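Local coordinates for glucose dehydrogenase (Serratia sp. FS14, PDB 7CDY), which belongs to the glucose/sorbosone dehydrogenase family, folds as a beta-propeller and binds a calcium ion, at residues A204-E209 with L298-D303; N199-A204 with A280-L285; R76-F81 with K110-Q115; A49-V54 with G60-V65. One frame throughout, in Å; residues are numbered along the deposited sequence.

Contact 1 (A204-E209 with L298-D303); sequences AIWEHE and LTLEGD
The backbones of Trp206 and Leu300 lie well apart, with their CA atoms 12.6 Å from each other, so long side chains bridge the space between two strands of different sheets. Trp206 does most of the bridging. Its CG lies anti to the carbonyl carbon (chi1 -68°), and the indole reaches out with the six-membered ring in front. Leu300 comes from the opposite direction. Its two methyls fork at the end of the indole: Trp206 CH2 is 3.9 Å from Leu300 CD1, and Trp206 CZ3 is 4.0 Å from Leu300 CD2. CD1 comes in obliquely to the ring.

Asp303 meets the ring at its edge. Its OD1 lies near the indole plane, 3.5 Å from Trp206 CZ2, while the carboxylate is turned 77° against the ring. A water ties the same two groups together. It sits in the indole plane, accepts from Trp206 NE1 at 2.9 Å and donates to Asp303 OD1 at 2.7 Å. The indole N-H is thus satisfied, and the water joins the indole to the exposed turn at Gly302 and Asp303.

Strand 205-210 belongs to the sheet that starts with 192-198. Strand 294-301 belongs to the next sheet along the chain. Phe272 of strand 267-273 packs edge-to-face with Trp206 and also touches Leu300. Leu285 of strand 284-289 also touches both Trp206 and Leu300.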
loop_
_atom_site.group_PDB
_atom_site.type_symbol
_atom_site.label_atom_id
_atom_site.label_comp_id
_atom_site.label_asym_id
_atom_site.label_seq_id
_atom_site.Cartn_x
_atom_site.Cartn_y
_atom_site.Cartn_z
ATOM N N ALA A 204 8.730 7.499 -11.461
ATOM C CA ALA A 204 9.339 6.905 -10.278
ATOM C C ALA A 204 8.278 6.374 -9.323
ATOM O O ALA A 204 7.228 6.995 -9.126
ATOM C CB ALA A 204 10.182 7.943 -9.540
ATOM N N ILE A 205 8.575 5.229 -8.711
ATOM C CA ILE A 205 7.775 4.727 -7.595
ATOM C C ILE A 205 8.050 5.560 -6.349
ATOM O O ILE A 205 9.210 5.769 -5.968
ATOM C CB ILE A 205 8.090 3.242 -7.349
ATOM C CG1 ILE A 205 7.618 2.378 -8.524
ATOM C CG2 ILE A 205 7.478 2.764 -6.020
ATOM C CD1 ILE A 205 6.116 2.145 -8.551
ATOM N N TRP A 206 6.987 6.043 -5.710
ATOM C CA TRP A 206 7.053 6.677 -4.399
ATOM C C TRP A 206 6.378 5.770 -3.376
ATOM O O TRP A 206 5.522 4.938 -3.714
ATOM C CB TRP A 206 6.362 8.044 -4.394
ATOM C CG TRP A 206 7.028 9.136 -5.211
ATOM C CD1 TRP A 206 7.826 8.992 -6.320
ATOM C CD2 TRP A 206 6.899 10.547 -4.992
ATOM N NE1 TRP A 206 8.216 10.240 -6.778
ATOM C CE2 TRP A 206 7.658 11.204 -5.979
ATOM C CE3 TRP A 206 6.220 11.315 -4.042
ATOM C CZ2 TRP A 206 7.751 12.604 -6.046
ATOM C CZ3 TRP A 206 6.313 12.705 -4.109
ATOM C CH2 TRP A 206 7.071 13.330 -5.106
ATOM N N GLU A 207 6.755 5.953 -2.111
ATOM C CA GLU A 207 6.335 5.067 -1.035
ATOM C C GLU A 207 6.084 5.902 0.208
ATOM O O GLU A 207 6.705 6.953 0.394
ATOM C CB GLU A 207 7.426 4.008 -0.771
ATOM C CG GLU A 207 7.200 3.082 0.414
ATOM C CD GLU A 207 7.888 3.534 1.691
ATOM O OE1 GLU A 207 8.343 4.695 1.778
ATOM O OE2 GLU A 207 7.938 2.710 2.631
ATOM N N HIS A 208 5.187 5.434 1.075
ATOM C CA HIS A 208 5.102 6.023 2.408
ATOM C C HIS A 208 4.941 4.928 3.455
ATOM O O HIS A 208 4.567 3.792 3.144
ATOM C CB HIS A 208 4.105 7.198 2.516
ATOM C CG HIS A 208 2.660 6.819 2.425
ATOM N ND1 HIS A 208 2.067 5.899 3.264
ATOM C CD2 HIS A 208 1.668 7.311 1.644
ATOM C CE1 HIS A 208 0.777 5.820 2.979
ATOM N NE2 HIS A 208 0.507 6.670 2.004
ATOM N N GLU A 209 5.247 5.273 4.706
ATOM C CA GLU A 209 5.244 4.262 5.754
ATOM C C GLU A 209 4.972 4.909 7.101
ATOM O O GLU A 209 5.278 6.081 7.327
ATOM C CB GLU A 209 6.567 3.481 5.807
ATOM C CG GLU A 209 7.804 4.359 5.942
ATOM C CD GLU A 209 9.071 3.539 5.831
ATOM O OE1 GLU A 209 9.687 3.223 6.866
ATOM O OE2 GLU A 209 9.441 3.161 4.697
ATOM N N LEU A 298 -0.642 16.921 -0.589
ATOM C CA LEU A 298 0.677 17.524 -0.732
ATOM C C LEU A 298 0.797 18.124 -2.127
ATOM O O LEU A 298 0.614 17.416 -3.125
ATOM C CB LEU A 298 1.776 16.483 -0.526
ATOM C CG LEU A 298 1.758 15.739 0.809
ATOM C CD1 LEU A 298 2.922 14.773 0.896
ATOM C CD2 LEU A 298 1.812 16.749 1.946
ATOM N N THR A 299 1.110 19.416 -2.204
ATOM C CA THR A 299 1.379 20.046 -3.489
ATOM C C THR A 299 2.827 19.773 -3.872
ATOM O O THR A 299 3.732 19.952 -3.055
ATOM C CB THR A 299 1.141 21.552 -3.372
ATOM O OG1 THR A 299 -0.227 21.794 -3.022
ATOM C CG2 THR A 299 1.451 22.251 -4.691
ATOM N N LEU A 300 3.048 19.331 -5.112
ATOM C CA LEU A 300 4.377 18.949 -5.571
ATOM C C LEU A 300 4.885 19.916 -6.628
ATOM O O LEU A 300 4.126 20.380 -7.482
ATOM C CB LEU A 300 4.367 17.553 -6.195
ATOM C CG LEU A 300 3.751 16.430 -5.373
ATOM C CD1 LEU A 300 3.772 15.122 -6.173
ATOM C CD2 LEU A 300 4.488 16.286 -4.046
ATOM N N GLU A 301 6.176 20.200 -6.565
ATOM C CA GLU A 301 6.905 20.861 -7.643
ATOM C C GLU A 301 8.038 19.904 -8.001
ATOM O O GLU A 301 9.069 19.864 -7.323
ATOM C CB GLU A 301 7.396 22.236 -7.205
ATOM C CG GLU A 301 6.263 23.246 -7.094
ATOM C CD GLU A 301 6.703 24.620 -6.614
ATOM O OE1 GLU A 301 7.921 24.855 -6.472
ATOM O OE2 GLU A 301 5.817 25.469 -6.377
ATOM N N GLY A 302 7.824 19.099 -9.036
ATOM C CA GLY A 302 8.756 18.018 -9.306
ATOM C C GLY A 302 8.796 17.062 -8.129
ATOM O O GLY A 302 7.760 16.558 -7.676
ATOM N N ASP A 303 9.994 16.822 -7.604
ATOM C CA ASP A 303 10.158 15.928 -6.468
ATOM C C ASP A 303 10.111 16.656 -5.130
ATOM O O ASP A 303 10.451 16.060 -4.108
ATOM C CB ASP A 303 11.461 15.128 -6.596
ATOM C CG ASP A 303 11.362 13.992 -7.606
ATOM O OD1 ASP A 303 10.281 13.794 -8.193
ATOM O OD2 ASP A 303 12.390 13.302 -7.813
HETATM O O HOH W 1 9.894 11.264 -8.917
#

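Contact 2 (N199-A204 with A280-L285); sequences NPWSGA and AWRHSL
Trp201 lays one face of its indole over the imidazole of His283. His283 ND1 stands 3.4 Å above the indole plane, over its centre, and His283 CE1 comes within 3.4 Å of Trp201 NE1. Both residues put CG anti to their own carbonyl carbon (chi1 -53° for Trp201), which brings indole and imidazole over each other. The pair is oblique, with planes at 34° and centroids of the indole five-membered ring and imidazole 4.2 Å apart. At the far end, Trp201 CH2 is 3.4 Å from His283 CA.

The other indole face rests on Pro200, whose CG lies 3.6 Å above the plane. Asn199 OD1 accepts from Trp201 N at 2.9 Å, in the carbonyl plane, as an Asx turn. It also accepts from Ser202 N at 3.0 Å, with that donor 53° out of the plane. Across the contact, His283 has positive phi in a type II beta turn from Trp281 to Ser284.

A water lies in the planes of both the indole and the Arg282 guanidinium. It accepts from Arg282 NH2 at 3.0 Å and only weakly from Trp201 NE1. Arg282 NH1 is held by Gly275 O and salt-bridged to Asp274 OD1, which Trp201 NE1 also reaches by a weak hydrogen bond.

The loop between strands 192-198 and 205-210 thus meets the turn leading into strand 284-289. Phe272 of strand 267-273 touches Asn199, Pro200 and Trp201.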
loop_
_atom_site.group_PDB
_atom_site.type_symbol
_atom_site.label_atom_id
_atom_site.label_comp_id
_atom_site.label_asym_id
_atom_site.label_seq_id
_atom_site.Cartn_x
_atom_site.Cartn_y
_atom_site.Cartn_z
ATOM N N ASN A 199 4.590 7.792 -9.711
ATOM C CA ASN A 199 4.452 9.198 -10.069
ATOM C C ASN A 199 4.180 9.283 -11.570
ATOM O O ASN A 199 5.015 8.839 -12.372
ATOM C CB ASN A 199 5.735 9.936 -9.684
ATOM C CG ASN A 199 5.667 11.436 -9.957
ATOM O OD1 ASN A 199 5.321 11.860 -11.065
ATOM N ND2 ASN A 199 5.997 12.242 -8.958
ATOM N N PRO A 200 3.030 9.819 -11.993
ATOM C CA PRO A 200 2.668 9.779 -13.419
ATOM C C PRO A 200 3.486 10.715 -14.282
ATOM O O PRO A 200 3.459 10.579 -15.513
ATOM C CB PRO A 200 1.187 10.179 -13.415
ATOM C CG PRO A 200 1.034 11.026 -12.195
ATOM C CD PRO A 200 1.978 10.437 -11.170
ATOM N N TRP A 201 4.216 11.646 -13.686
ATOM C CA TRP A 201 5.023 12.601 -14.428
ATOM C C TRP A 201 6.478 12.181 -14.545
ATOM O O TRP A 201 7.076 12.343 -15.615
ATOM C CB TRP A 201 4.886 13.992 -13.799
ATOM C CG TRP A 201 3.433 14.350 -13.667
ATOM C CD1 TRP A 201 2.577 14.665 -14.683
ATOM C CD2 TRP A 201 2.648 14.364 -12.465
ATOM N NE1 TRP A 201 1.317 14.897 -14.190
ATOM C CE2 TRP A 201 1.332 14.717 -12.831
ATOM C CE3 TRP A 201 2.935 14.133 -11.114
ATOM C CZ2 TRP A 201 0.302 14.839 -11.898
ATOM C CZ3 TRP A 201 1.909 14.249 -10.188
ATOM C CH2 TRP A 201 0.609 14.594 -10.588
ATOM N N SER A 202 7.059 11.606 -13.485
ATOM C CA SER A 202 8.463 11.211 -13.516
ATOM C C SER A 202 8.665 9.735 -13.817
ATOM O O SER A 202 9.769 9.345 -14.214
ATOM C CB SER A 202 9.131 11.441 -12.160
ATOM O OG SER A 202 8.526 10.621 -11.165
ATOM N N GLY A 203 7.658 8.899 -13.583
ATOM C CA GLY A 203 7.835 7.472 -13.729
ATOM C C GLY A 203 8.493 6.786 -12.557
ATOM O O GLY A 203 8.770 5.585 -12.638
ATOM N N ALA A 204 8.730 7.499 -11.461
ATOM C CA ALA A 204 9.339 6.905 -10.278
ATOM C C ALA A 204 8.278 6.374 -9.323
ATOM O O ALA A 204 7.228 6.995 -9.126
ATOM C CB ALA A 204 10.182 7.943 -9.540
ATOM N N ALA A 280 -7.109 22.390 -10.134
ATOM C CA ALA A 280 -6.372 22.846 -8.962
ATOM C C ALA A 280 -5.689 21.700 -8.232
ATOM O O ALA A 280 -4.721 21.931 -7.500
ATOM C CB ALA A 280 -7.308 23.582 -8.002
ATOM N N TRP A 281 -6.171 20.476 -8.415
ATOM C CA TRP A 281 -5.593 19.317 -7.755
ATOM C C TRP A 281 -4.470 18.674 -8.553
ATOM O O TRP A 281 -3.798 17.780 -8.030
ATOM C CB TRP A 281 -6.679 18.273 -7.486
ATOM C CG TRP A 281 -7.491 18.524 -6.255
ATOM C CD1 TRP A 281 -7.360 19.556 -5.372
ATOM C CD2 TRP A 281 -8.557 17.705 -5.763
ATOM N NE1 TRP A 281 -8.283 19.430 -4.359
ATOM C CE2 TRP A 281 -9.031 18.303 -4.578
ATOM C CE3 TRP A 281 -9.158 16.526 -6.212
ATOM C CZ2 TRP A 281 -10.075 17.754 -3.834
ATOM C CZ3 TRP A 281 -10.195 15.987 -5.473
ATOM C CH2 TRP A 281 -10.641 16.599 -4.300
ATOM N N ARG A 282 -4.254 19.090 -9.801
ATOM C CA ARG A 282 -3.192 18.492 -10.596
ATOM C C ARG A 282 -1.844 18.754 -9.938
ATOM O O ARG A 282 -1.618 19.813 -9.345
ATOM C CB ARG A 282 -3.218 19.043 -12.024
ATOM C CG ARG A 282 -4.473 18.637 -12.800
ATOM C CD ARG A 282 -4.451 19.128 -14.252
ATOM N NE ARG A 282 -3.168 18.888 -14.902
ATOM C CZ ARG A 282 -2.759 17.702 -15.338
ATOM N NH1 ARG A 282 -3.538 16.639 -15.204
ATOM N NH2 ARG A 282 -1.567 17.581 -15.911
ATOM N N HIS A 283 -0.962 17.756 -10.008
ATOM C CA HIS A 283 0.359 17.811 -9.388
ATOM C C HIS A 283 0.297 17.794 -7.860
ATOM O O HIS A 283 1.209 18.273 -7.187
ATOM C CB HIS A 283 1.222 18.954 -9.939
ATOM C CG HIS A 283 1.496 18.822 -11.406
ATOM N ND1 HIS A 283 2.381 17.896 -11.916
ATOM C CD2 HIS A 283 0.964 19.465 -12.472
ATOM C CE1 HIS A 283 2.400 17.991 -13.233
ATOM N NE2 HIS A 283 1.551 18.936 -13.596
ATOM N N SER A 284 -0.773 17.228 -7.312
ATOM C CA SER A 284 -0.892 16.963 -5.888
ATOM C C SER A 284 -0.828 15.461 -5.634
ATOM O O SER A 284 -1.174 14.649 -6.500
ATOM C CB SER A 284 -2.200 17.527 -5.322
ATOM O OG SER A 284 -2.136 18.939 -5.191
ATOM N N LEU A 285 -0.398 15.112 -4.422
ATOM C CA LEU A 285 -0.341 13.740 -3.936
ATOM C C LEU A 285 -1.271 13.651 -2.736
ATOM O O LEU A 285 -1.136 14.428 -1.784
ATOM C CB LEU A 285 1.092 13.396 -3.527
ATOM C CG LEU A 285 1.301 12.066 -2.811
ATOM C CD1 LEU A 285 0.840 10.928 -3.707
ATOM C CD2 LEU A 285 2.764 11.892 -2.415
HETATM O O HOH W 2 0.281 15.676 -17.306
#

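Contact 3 (R76-F81 with K110-Q115); sequences RVYLSF and KVIFRQ
Phe81 meets Val111, and Ile112 meets Tyr78, through similar torsions: Phe81 CG and Ile112 CG1 both lie between the backbone N and the carbonyl carbon, the crowded position (chi1 60° for Phe81, 67° for Ile112). This brings the Phe81 ring to Val111. In Ile112 the CG1 branch carries the CD1 that touches Tyr78.

Two methyls meet two ring edges. Val111 CG2 comes near the plane of the Phe81 ring, 3.8 Å from Phe81 CZ. Ile112 CD1 lies in the plane of the Tyr78 ring, 4.0 Å from Tyr78 CE2, and these two side chains cross at about a right angle. The other Val111 methyl faces its own strand: Val111 CG1 lies 3.6 Å above the Arg114 guanidinium plane. Arg114 is in turn salt-bridged to Glu83.

The strands do not pair with each other. Strand 90-99 pairs antiparallel with both 76-84 and 109-114. In strand 109-114, Ile112 and Phe113 form a classic beta bulge opposite Val94.

The contact is purely apolar, made of methyls against ring edges. It has no directional bond of its own, and the hydroxyl of Tyr78 is engaged by Ala165 O. Shape and van der Waals packing carry it.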
loop_
_atom_site.group_PDB
_atom_site.type_symbol
_atom_site.label_atom_id
_atom_site.label_comp_id
_atom_site.label_asym_id
_atom_site.label_seq_id
_atom_site.Cartn_x
_atom_site.Cartn_y
_atom_site.Cartn_z
ATOM N N ARG A 76 -6.640 -10.498 -15.441
ATOM C CA ARG A 76 -5.812 -10.947 -14.332
ATOM C C ARG A 76 -5.898 -9.969 -13.160
ATOM O O ARG A 76 -5.833 -8.753 -13.346
ATOM C CB ARG A 76 -4.360 -11.071 -14.802
ATOM C CG ARG A 76 -3.412 -11.506 -13.706
ATOM C CD ARG A 76 -2.018 -11.782 -14.243
ATOM N NE ARG A 76 -1.997 -12.929 -15.144
ATOM C CZ ARG A 76 -0.898 -13.392 -15.723
ATOM N NH1 ARG A 76 0.267 -12.794 -15.497
ATOM N NH2 ARG A 76 -0.979 -14.441 -16.527
ATOM N N VAL A 77 -6.041 -10.524 -11.959
ATOM C CA VAL A 77 -6.169 -9.743 -10.731
ATOM C C VAL A 77 -5.140 -10.259 -9.733
ATOM O O VAL A 77 -5.153 -11.445 -9.380
ATOM C CB VAL A 77 -7.583 -9.823 -10.133
ATOM C CG1 VAL A 77 -7.642 -9.021 -8.831
ATOM C CG2 VAL A 77 -8.596 -9.285 -11.132
ATOM N N TYR A 78 -4.253 -9.368 -9.284
ATOM C CA TYR A 78 -3.301 -9.670 -8.220
ATOM C C TYR A 78 -3.908 -9.337 -6.861
ATOM O O TYR A 78 -4.678 -8.372 -6.722
ATOM C CB TYR A 78 -2.018 -8.844 -8.403
ATOM C CG TYR A 78 -1.214 -9.213 -9.633
ATOM C CD1 TYR A 78 -1.621 -8.797 -10.895
ATOM C CD2 TYR A 78 -0.051 -9.974 -9.530
ATOM C CE1 TYR A 78 -0.898 -9.149 -12.037
ATOM C CE2 TYR A 78 0.684 -10.325 -10.667
ATOM C CZ TYR A 78 0.253 -9.897 -11.904
ATOM O OH TYR A 78 0.966 -10.241 -13.041
ATOM N N LEU A 79 -3.551 -10.139 -5.850
ATOM C CA LEU A 79 -3.946 -9.888 -4.466
ATOM C C LEU A 79 -2.733 -10.026 -3.570
ATOM O O LEU A 79 -1.889 -10.899 -3.791
ATOM C CB LEU A 79 -4.993 -10.907 -3.980
ATOM C CG LEU A 79 -6.336 -10.964 -4.696
ATOM C CD1 LEU A 79 -7.145 -12.169 -4.196
ATOM C CD2 LEU A 79 -7.117 -9.674 -4.489
ATOM N N SER A 80 -2.655 -9.187 -2.546
ATOM C CA SER A 80 -1.738 -9.425 -1.446
ATOM C C SER A 80 -2.545 -9.753 -0.196
ATOM O O SER A 80 -3.710 -9.344 -0.067
ATOM C CB SER A 80 -0.794 -8.245 -1.221
ATOM O OG SER A 80 -1.494 -7.170 -0.621
ATOM N N PHE A 81 -1.945 -10.526 0.711
ATOM C CA PHE A 81 -2.658 -10.973 1.904
ATOM C C PHE A 81 -1.673 -11.470 2.944
ATOM O O PHE A 81 -0.538 -11.837 2.635
ATOM C CB PHE A 81 -3.719 -12.044 1.594
ATOM C CG PHE A 81 -3.172 -13.325 0.959
ATOM C CD1 PHE A 81 -2.806 -13.362 -0.385
ATOM C CD2 PHE A 81 -3.074 -14.501 1.706
ATOM C CE1 PHE A 81 -2.336 -14.543 -0.967
ATOM C CE2 PHE A 81 -2.607 -15.689 1.129
ATOM C CZ PHE A 81 -2.237 -15.702 -0.202
ATOM N N LYS A 110 -3.123 -18.378 -7.637
ATOM C CA LYS A 110 -1.883 -19.004 -7.195
ATOM C C LYS A 110 -0.931 -17.950 -6.647
ATOM O O LYS A 110 -0.834 -16.853 -7.197
ATOM C CB LYS A 110 -1.185 -19.758 -8.334
ATOM C CG LYS A 110 -0.712 -18.870 -9.472
ATOM C CD LYS A 110 0.132 -19.632 -10.486
ATOM C CE LYS A 110 1.073 -18.700 -11.249
ATOM N NZ LYS A 110 1.894 -19.466 -12.223
ATOM N N VAL A 111 -0.225 -18.306 -5.572
ATOM C CA VAL A 111 0.786 -17.429 -4.994
ATOM C C VAL A 111 2.029 -17.420 -5.874
ATOM O O VAL A 111 2.488 -18.468 -6.355
ATOM C CB VAL A 111 1.111 -17.908 -3.571
ATOM C CG1 VAL A 111 2.368 -17.229 -3.018
ATOM C CG2 VAL A 111 -0.081 -17.669 -2.654
ATOM N N ILE A 112 2.590 -16.235 -6.083
ATOM C CA ILE A 112 3.812 -16.060 -6.861
ATOM C C ILE A 112 4.969 -15.532 -6.031
ATOM O O ILE A 112 6.109 -15.515 -6.524
ATOM C CB ILE A 112 3.590 -15.158 -8.095
ATOM C CG1 ILE A 112 3.277 -13.717 -7.665
ATOM C CG2 ILE A 112 2.491 -15.738 -8.993
ATOM C CD1 ILE A 112 3.285 -12.706 -8.808
ATOM N N PHE A 113 4.719 -15.061 -4.811
ATOM C CA PHE A 113 5.761 -14.500 -3.964
ATOM C C PHE A 113 5.316 -14.607 -2.515
ATOM O O PHE A 113 4.157 -14.311 -2.194
ATOM C CB PHE A 113 6.037 -13.031 -4.311
ATOM C CG PHE A 113 6.887 -12.332 -3.282
ATOM C CD1 PHE A 113 8.267 -12.486 -3.289
ATOM C CD2 PHE A 113 6.303 -11.570 -2.274
ATOM C CE1 PHE A 113 9.059 -11.886 -2.320
ATOM C CE2 PHE A 113 7.089 -10.964 -1.305
ATOM C CZ PHE A 113 8.466 -11.114 -1.339
ATOM N N ARG A 114 6.253 -14.969 -1.641
ATOM C CA ARG A 114 5.997 -15.042 -0.211
ATOM C C ARG A 114 7.110 -14.336 0.531
ATOM O O ARG A 114 8.292 -14.583 0.273
ATOM C CB ARG A 114 6.003 -16.488 0.276
ATOM C CG ARG A 114 4.855 -17.292 -0.187
ATOM C CD ARG A 114 4.808 -18.603 0.566
ATOM N NE ARG A 114 3.492 -19.179 0.400
ATOM C CZ ARG A 114 3.127 -19.901 -0.650
ATOM N NH1 ARG A 114 4.000 -20.159 -1.622
ATOM N NH2 ARG A 114 1.895 -20.367 -0.731
ATOM N N GLN A 115 6.734 -13.474 1.462
ATOM C CA GLN A 115 7.688 -12.969 2.427
ATOM C C GLN A 115 8.229 -14.132 3.251
ATOM O O GLN A 115 7.462 -14.946 3.783
ATOM C CB GLN A 115 6.949 -11.994 3.335
ATOM C CG GLN A 115 7.810 -11.350 4.391
ATOM C CD GLN A 115 7.070 -10.277 5.167
ATOM O OE1 GLN A 115 5.941 -10.480 5.634
ATOM N NE2 GLN A 115 7.699 -9.122 5.299
#

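Contact 4 (A49-V54 with G60-V65); sequences AGVPQV and GGLLEV
Val54 leans over the backbone of Gly61, and Val51 reaches the side chain of Leu62. Val54 CB is 3.7 Å from Gly61 C, and Val54 CG2 is 3.7 Å from Gly61 CA. The valine fork therefore straddles the peptide that leads into Leu62. With CG1 anti to the carbonyl carbon of Val54 (chi1 -57°), the two methyls spread over Gly61 and Leu62 N. Val54 CG1 lies 3.9 Å from Leu62 N and 4.2 Å from Leu62 CB. Nearer the start of its segment, Val51 CG1 meets Leu62 CD2 at 4.0 Å, and these two side chains cross at about a right angle. Leu62 thus receives one valine near its base and another at its tip.

The positive phi of Gly61 (phi 157°, psi -141°) accounts for the glycine, since a CB there would jam against the carbonyl O of Gly60. The two backbones come close, with the CA atoms of Val54 and Gly61 5.2 Å apart.

In the propeller fold, residues 49-54 belong to the crossing from one sheet to the next. They follow strand 43-44, at the outer end of the sheet that holds 34-39 and 26-30, and lead to strand 62-67 of the following sheet.

The second shell comes from both sheets. Leu35 of strand 34-39 touches Val51, and Thr29 of strand 26-30 touches Leu62. Phe81 of strand 76-84 packs on Val54, and Leu79 on Pro52. Beyond Leu62, Leu63 and Glu64 form a classic beta bulge opposite Ser80. The Glu64 carboxylate is held by salt bridges to Lys128 and Arg323.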
loop_
_atom_site.group_PDB
_atom_site.type_symbol
_atom_site.label_atom_id
_atom_site.label_comp_id
_atom_site.label_asym_id
_atom_site.label_seq_id
_atom_site.Cartn_x
_atom_site.Cartn_y
_atom_site.Cartn_z
ATOM N N ALA A 49 -16.001 -15.714 -5.409
ATOM C CA ALA A 49 -15.467 -17.033 -5.090
ATOM C C ALA A 49 -13.996 -17.151 -5.498
ATOM O O ALA A 49 -13.492 -16.391 -6.327
ATOM C CB ALA A 49 -16.296 -18.122 -5.780
ATOM N N GLY A 50 -13.299 -18.107 -4.883
ATOM C CA GLY A 50 -11.936 -18.429 -5.280
ATOM C C GLY A 50 -10.849 -17.594 -4.639
ATOM O O GLY A 50 -9.683 -17.711 -5.033
ATOM N N VAL A 51 -11.197 -16.743 -3.685
ATOM C CA VAL A 51 -10.247 -15.871 -2.999
ATOM C C VAL A 51 -9.476 -16.709 -1.984
ATOM O O VAL A 51 -10.072 -17.575 -1.327
ATOM C CB VAL A 51 -11.009 -14.708 -2.339
ATOM C CG1 VAL A 51 -10.123 -13.862 -1.442
ATOM C CG2 VAL A 51 -11.679 -13.850 -3.408
ATOM N N PRO A 52 -8.171 -16.493 -1.806
ATOM C CA PRO A 52 -7.422 -17.287 -0.821
ATOM C C PRO A 52 -7.942 -17.054 0.590
ATOM O O PRO A 52 -8.436 -15.976 0.922
ATOM C CB PRO A 52 -5.989 -16.759 -0.966
ATOM C CG PRO A 52 -6.160 -15.359 -1.502
ATOM C CD PRO A 52 -7.302 -15.512 -2.479
ATOM N N GLN A 53 -7.829 -18.082 1.424
ATOM C CA GLN A 53 -7.987 -17.880 2.856
ATOM C C GLN A 53 -6.793 -17.091 3.385
ATOM O O GLN A 53 -5.705 -17.100 2.798
ATOM C CB GLN A 53 -8.097 -19.226 3.569
ATOM C CG GLN A 53 -9.305 -20.038 3.113
ATOM C CD GLN A 53 -9.458 -21.319 3.909
ATOM O OE1 GLN A 53 -8.863 -22.343 3.579
ATOM N NE2 GLN A 53 -10.252 -21.266 4.963
ATOM N N VAL A 54 -7.010 -16.363 4.484
ATOM C CA VAL A 54 -6.040 -15.386 4.956
ATOM C C VAL A 54 -5.815 -15.557 6.455
ATOM O O VAL A 54 -6.568 -16.237 7.153
ATOM C CB VAL A 54 -6.463 -13.939 4.621
ATOM C CG1 VAL A 54 -6.680 -13.764 3.110
ATOM C CG2 VAL A 54 -7.711 -13.569 5.402
ATOM N N GLY A 60 -3.651 -7.985 9.863
ATOM C CA GLY A 60 -3.570 -8.839 8.702
ATOM C C GLY A 60 -4.920 -9.269 8.165
ATOM O O GLY A 60 -5.949 -9.201 8.833
ATOM N N GLY A 61 -4.895 -9.743 6.930
ATOM C CA GLY A 61 -6.053 -10.346 6.298
ATOM C C GLY A 61 -5.907 -10.256 4.798
ATOM O O GLY A 61 -4.799 -10.414 4.270
ATOM N N LEU A 62 -7.002 -9.988 4.096
ATOM C CA LEU A 62 -6.928 -9.731 2.669
ATOM C C LEU A 62 -6.611 -8.257 2.490
ATOM O O LEU A 62 -7.305 -7.400 3.055
ATOM C CB LEU A 62 -8.247 -10.089 1.979
ATOM C CG LEU A 62 -8.275 -9.881 0.465
ATOM C CD1 LEU A 62 -7.247 -10.779 -0.216
ATOM C CD2 LEU A 62 -9.669 -10.182 -0.069
ATOM N N LEU A 63 -5.534 -7.968 1.754
ATOM C CA LEU A 63 -4.969 -6.627 1.677
ATOM C C LEU A 63 -5.205 -6.011 0.297
ATOM O O LEU A 63 -6.330 -5.592 0.012
ATOM C CB LEU A 63 -3.504 -6.621 2.131
ATOM C CG LEU A 63 -3.313 -7.236 3.531
ATOM C CD1 LEU A 63 -1.837 -7.421 3.860
ATOM C CD2 LEU A 63 -4.017 -6.439 4.638
ATOM N N GLU A 64 -4.190 -5.924 -0.565
ATOM C CA GLU A 64 -4.333 -5.189 -1.819
ATOM C C GLU A 64 -5.042 -6.013 -2.886
ATOM O O GLU A 64 -4.821 -7.220 -3.005
ATOM C CB GLU A 64 -2.954 -4.781 -2.361
ATOM C CG GLU A 64 -2.981 -3.701 -3.449
ATOM C CD GLU A 64 -2.951 -2.307 -2.868
ATOM O OE1 GLU A 64 -3.870 -1.944 -2.094
ATOM O OE2 GLU A 64 -1.990 -1.559 -3.156
ATOM N N VAL A 65 -5.843 -5.333 -3.706
ATOM C CA VAL A 65 -6.322 -5.864 -4.979
ATOM C C VAL A 65 -5.779 -4.972 -6.088
ATOM O O VAL A 65 -5.878 -3.742 -6.013
ATOM C CB VAL A 65 -7.860 -5.982 -5.024
ATOM C CG1 VAL A 65 -8.568 -4.643 -4.756
ATOM C CG2 VAL A 65 -8.307 -6.570 -6.360
#

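How the contacts relate
The contacts form two groups. Contacts 1 and 2 have centres 8 Å apart, share Ala204 and both reach the sheet in which strands 284-289 and 294-301 are neighbours. Contacts 3 and 4 have centres 9 Å apart and meet through paired strands 62-67 and 76-84. Between the groups the centres are about 26 to 30 Å apart, and contact 1 lies on the opposite side of the chain's centre from both 3 and 4. Along the chain, contact 4 closes first, then contact 3. Contacts 1 and 2 follow with interleaved segments. Contacts 1, 2 and 4 each join successive propeller sheets, whereas contact 3 packs strands within one.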